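Local coordinates for protein ADP/ATP-dependent NAD(P)H-hydrate dehydratase (Bacillus subtilis, PDB 3RPZ) that probably repairs hydrated NADH and NADPH by dehydrating them back to the normal cofactors at the expense of ADP or ATP, at residues W87-L95 against S113-T123. Sequence-based numbering, arbitrary orientation.
Sequences WKKAADAQL and SVQQAVDHVLT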
loop_
_atom_site.group_PDB
_atom_site.type_symbol
_atom_site.label_atom_id
_atom_site.label_comp_id
_atom_site.label_asym_id
_atom_site.label_seq_id
_atom_site.Cartn_x
_atom_site.Cartn_y
_atom_site.Cartn_z
ATOM N N TRP A 87 -16.139 -6.688 -18.484
ATOM C CA TRP A 87 -16.611 -5.672 -19.443
ATOM C C TRP A 87 -16.581 -6.220 -20.854
ATOM O O TRP A 87 -17.425 -5.828 -21.649
ATOM C CB TRP A 87 -15.904 -4.351 -19.319
ATOM C CG TRP A 87 -14.450 -4.225 -19.567
ATOM C CD1 TRP A 87 -13.491 -4.197 -18.644
ATOM C CD2 TRP A 87 -13.797 -4.004 -20.817
ATOM N NE1 TRP A 87 -12.264 -4.061 -19.240
ATOM C CE2 TRP A 87 -12.432 -3.926 -20.579
ATOM C CE3 TRP A 87 -14.255 -3.872 -22.119
ATOM C CZ2 TRP A 87 -11.489 -3.688 -21.611
ATOM C CZ3 TRP A 87 -13.309 -3.631 -23.150
ATOM C CH2 TRP A 87 -11.966 -3.552 -22.866
ATOM N N LYS A 88 -15.652 -7.128 -21.143
ATOM C CA LYS A 88 -15.648 -7.804 -22.441
ATOM C C LYS A 88 -16.800 -8.789 -22.484
ATOM O O LYS A 88 -17.510 -8.903 -23.515
ATOM C CB LYS A 88 -14.281 -8.461 -22.703
ATOM C CG LYS A 88 -13.142 -7.438 -22.819
ATOM C CD LYS A 88 -11.785 -8.090 -23.146
ATOM C CE LYS A 88 -10.579 -7.179 -22.859
ATOM N NZ LYS A 88 -9.301 -7.683 -23.478
ATOM N N LYS A 89 -17.005 -9.605 -21.447
ATOM C CA LYS A 89 -18.101 -10.537 -21.414
ATOM C C LYS A 89 -19.483 -9.947 -21.526
ATOM O O LYS A 89 -20.411 -10.537 -22.077
ATOM C CB LYS A 89 -18.029 -11.452 -20.161
ATOM C CG LYS A 89 -16.806 -12.363 -20.152
ATOM C CD LYS A 89 -16.800 -13.157 -18.865
ATOM C CE LYS A 89 -15.706 -14.187 -18.803
ATOM N NZ LYS A 89 -15.487 -14.659 -17.347
ATOM N N ALA A 90 -19.617 -8.719 -20.995
ATOM C CA ALA A 90 -20.876 -8.012 -21.061
ATOM C C ALA A 90 -21.287 -7.662 -22.469
ATOM O O ALA A 90 -22.450 -7.437 -22.740
ATOM C CB ALA A 90 -20.856 -6.710 -20.181
ATOM N N ALA A 91 -20.328 -7.631 -23.385
ATOM C CA ALA A 91 -20.665 -7.420 -24.787
ATOM C C ALA A 91 -21.465 -8.584 -25.413
ATOM O O ALA A 91 -22.146 -8.416 -26.408
ATOM C CB ALA A 91 -19.395 -7.156 -25.586
ATOM N N ASP A 92 -21.412 -9.740 -24.791
ATOM C CA ASP A 92 -22.039 -10.949 -25.364
ATOM C C ASP A 92 -23.430 -11.343 -24.895
ATOM O O ASP A 92 -24.157 -12.071 -25.607
ATOM C CB ASP A 92 -21.040 -12.104 -25.209
ATOM C CG ASP A 92 -19.883 -11.961 -26.127
ATOM O OD1 ASP A 92 -20.118 -11.428 -27.217
ATOM O OD2 ASP A 92 -18.747 -12.354 -25.761
ATOM N N ALA A 93 -23.886 -10.862 -23.766
ATOM C CA ALA A 93 -25.162 -11.317 -23.277
ATOM C C ALA A 93 -25.659 -10.428 -22.189
ATOM O O ALA A 93 -24.867 -9.792 -21.510
ATOM C CB ALA A 93 -25.007 -12.739 -22.714
ATOM N N GLN A 94 -26.972 -10.422 -22.023
ATOM C CA GLN A 94 -27.604 -9.840 -20.850
ATOM C C GLN A 94 -26.951 -10.409 -19.616
ATOM O O GLN A 94 -26.514 -11.573 -19.596
ATOM C CB GLN A 94 -29.119 -10.139 -20.813
ATOM C CG GLN A 94 -29.885 -9.977 -22.159
ATOM C CD GLN A 94 -29.543 -8.710 -22.964
ATOM O OE1 GLN A 94 -29.119 -7.707 -22.409
ATOM N NE2 GLN A 94 -29.761 -8.764 -24.289
ATOM N N LEU A 95 -26.884 -9.576 -18.583
ATOM C CA LEU A 95 -26.380 -9.988 -17.293
ATOM C C LEU A 95 -27.377 -10.934 -16.647
ATOM O O LEU A 95 -28.578 -10.638 -16.563
ATOM C CB LEU A 95 -26.203 -8.771 -16.386
ATOM C CG LEU A 95 -25.256 -7.718 -16.943
ATOM C CD1 LEU A 95 -25.074 -6.608 -15.938
ATOM C CD2 LEU A 95 -23.941 -8.295 -17.306
ATOM N N SER A 113 -17.214 -2.376 -29.096
ATOM C CA SER A 113 -17.453 -3.461 -28.137
ATOM C C SER A 113 -17.950 -2.924 -26.790
ATOM O O SER A 113 -18.789 -3.547 -26.128
ATOM C CB SER A 113 -16.222 -4.309 -27.921
ATOM O OG SER A 113 -15.935 -4.997 -29.093
ATOM N N VAL A 114 -17.391 -1.808 -26.340
ATOM C CA VAL A 114 -17.913 -1.176 -25.131
ATOM C C VAL A 114 -19.340 -0.751 -25.294
ATOM O O VAL A 114 -20.171 -0.977 -24.378
ATOM C CB VAL A 114 -17.001 -0.045 -24.689
ATOM C CG1 VAL A 114 -17.583 0.727 -23.525
ATOM C CG2 VAL A 114 -15.628 -0.644 -24.256
ATOM N N GLN A 115 -19.714 -0.222 -26.480
ATOM C CA GLN A 115 -21.111 0.061 -26.706
ATOM C C GLN A 115 -22.035 -1.133 -26.689
ATOM O O GLN A 115 -23.158 -1.031 -26.256
ATOM C CB GLN A 115 -21.321 0.866 -27.979
ATOM C CG GLN A 115 -20.707 2.276 -27.939
ATOM C CD GLN A 115 -21.346 3.071 -26.867
ATOM O OE1 GLN A 115 -22.567 3.223 -26.881
ATOM N NE2 GLN A 115 -20.549 3.598 -25.916
ATOM N N GLN A 116 -21.546 -2.274 -27.155
ATOM C CA GLN A 116 -22.296 -3.503 -27.035
ATOM C C GLN A 116 -22.539 -3.875 -25.601
ATOM O O GLN A 116 -23.632 -4.325 -25.267
ATOM C CB GLN A 116 -21.590 -4.613 -27.791
ATOM C CG GLN A 116 -21.598 -4.428 -29.250
ATOM C CD GLN A 116 -22.940 -4.750 -29.894
ATOM O OE1 GLN A 116 -23.699 -3.850 -30.336
ATOM N NE2 GLN A 116 -23.220 -6.057 -30.003
ATOM N N ALA A 117 -21.515 -3.718 -24.777
ATOM C CA ALA A 117 -21.671 -3.954 -23.324
ATOM C C ALA A 117 -22.716 -2.986 -22.715
ATOM O O ALA A 117 -23.559 -3.412 -21.934
ATOM C CB ALA A 117 -20.327 -3.862 -22.591
ATOM N N VAL A 118 -22.660 -1.717 -23.116
ATOM C CA VAL A 118 -23.663 -0.728 -22.653
ATOM C C VAL A 118 -25.073 -1.202 -23.010
ATOM O O VAL A 118 -25.993 -1.245 -22.165
ATOM C CB VAL A 118 -23.375 0.646 -23.273
ATOM C CG1 VAL A 118 -24.582 1.573 -23.024
ATOM C CG2 VAL A 118 -22.064 1.256 -22.748
ATOM N N ASP A 119 -25.248 -1.664 -24.259
ATOM C CA ASP A 119 -26.570 -2.080 -24.687
ATOM C C ASP A 119 -27.069 -3.250 -23.839
ATOM O O ASP A 119 -28.218 -3.284 -23.473
ATOM C CB ASP A 119 -26.555 -2.449 -26.152
ATOM C CG ASP A 119 -26.441 -1.257 -27.085
ATOM O OD1 ASP A 119 -26.624 -0.124 -26.637
ATOM O OD2 ASP A 119 -26.161 -1.499 -28.259
ATOM N N HIS A 120 -26.207 -4.205 -23.512
ATOM C CA HIS A 120 -26.612 -5.300 -22.653
ATOM C C HIS A 120 -26.924 -4.864 -21.222
ATOM O O HIS A 120 -27.907 -5.322 -20.661
ATOM C CB HIS A 120 -25.576 -6.437 -22.692
ATOM C CG HIS A 120 -25.580 -7.165 -23.977
ATOM N ND1 HIS A 120 -26.681 -7.867 -24.416
ATOM C CD2 HIS A 120 -24.612 -7.356 -24.901
ATOM C CE1 HIS A 120 -26.405 -8.426 -25.582
ATOM N NE2 HIS A 120 -25.175 -8.103 -25.922
ATOM N N VAL A 121 -26.099 -4.027 -20.651
ATOM C CA VAL A 121 -26.332 -3.547 -19.265
ATOM C C VAL A 121 -27.640 -2.772 -19.164
ATOM O O VAL A 121 -28.368 -2.919 -18.197
ATOM C CB VAL A 121 -25.196 -2.737 -18.839
ATOM C CG1 VAL A 121 -25.544 -1.793 -17.642
ATOM C CG2 VAL A 121 -23.970 -3.717 -18.562
ATOM N N LEU A 122 -28.016 -2.067 -20.217
ATOM C CA LEU A 122 -29.257 -1.298 -20.164
ATOM C C LEU A 122 -30.524 -2.161 -20.139
ATOM O O LEU A 122 -31.593 -1.667 -19.838
ATOM C CB LEU A 122 -29.320 -0.313 -21.316
ATOM C CG LEU A 122 -28.318 0.834 -21.328
ATOM C CD1 LEU A 122 -28.229 1.681 -22.568
ATOM C CD2 LEU A 122 -28.605 1.756 -20.116
ATOM N N THR A 123 -30.424 -3.451 -20.429
ATOM C CA THR A 123 -31.579 -4.298 -20.304
ATOM C C THR A 123 -31.807 -4.706 -18.843
ATOM O O THR A 123 -32.875 -5.204 -18.527
ATOM C CB THR A 123 -31.505 -5.544 -21.235
ATOM O OG1 THR A 123 -30.558 -6.468 -20.711
ATOM C CG2 THR A 123 -31.171 -5.127 -22.647
HETATM O O HOH W 1 -16.863 -4.732 -24.214
HETATM O O HOH W 2 -21.420 -7.834 -29.059
HETATM O O HOH W 3 -28.153 -7.091 -18.490
#
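Ala90 and Ala117 meet CB to CB at 3.8 Å where a short helical turn and its trailing loop pack on helix 112-121. Both lie on one side of the central, mainly parallel sheet of this ribokinase-like fold. Small residues let the backbones come close: the CA atoms of Ala91 and Ala117 are 3.9 Å apart. Apolar contacts flank this point. CZ3 of Trp87 lies 3.9 Å from CG2 of Val114; a chi1 of 63° sets CG between the backbone N and the carbonyl carbon of Trp87. Farther along, Leu95 CD1 reaches Val121 CG2, and both side chains also rest on Ile102 of strand 101-104.

His120 lies against the loop. One ring face is covered by the peptide N of Ala93, 3.7 Å above its centre. This N is buried and has no partner in the model. At the ring edge, Ala91 O is 3.1 Å from His120 NE2.

Three waters bridge the segments. One links Trp87 O to Ser113 O, weakly at the serine. Another donates to Ala91 O and accepts from Gln116 NE2. The third accepts from Leu95 N and donates to His120 O, at 2.8 Å from each atom.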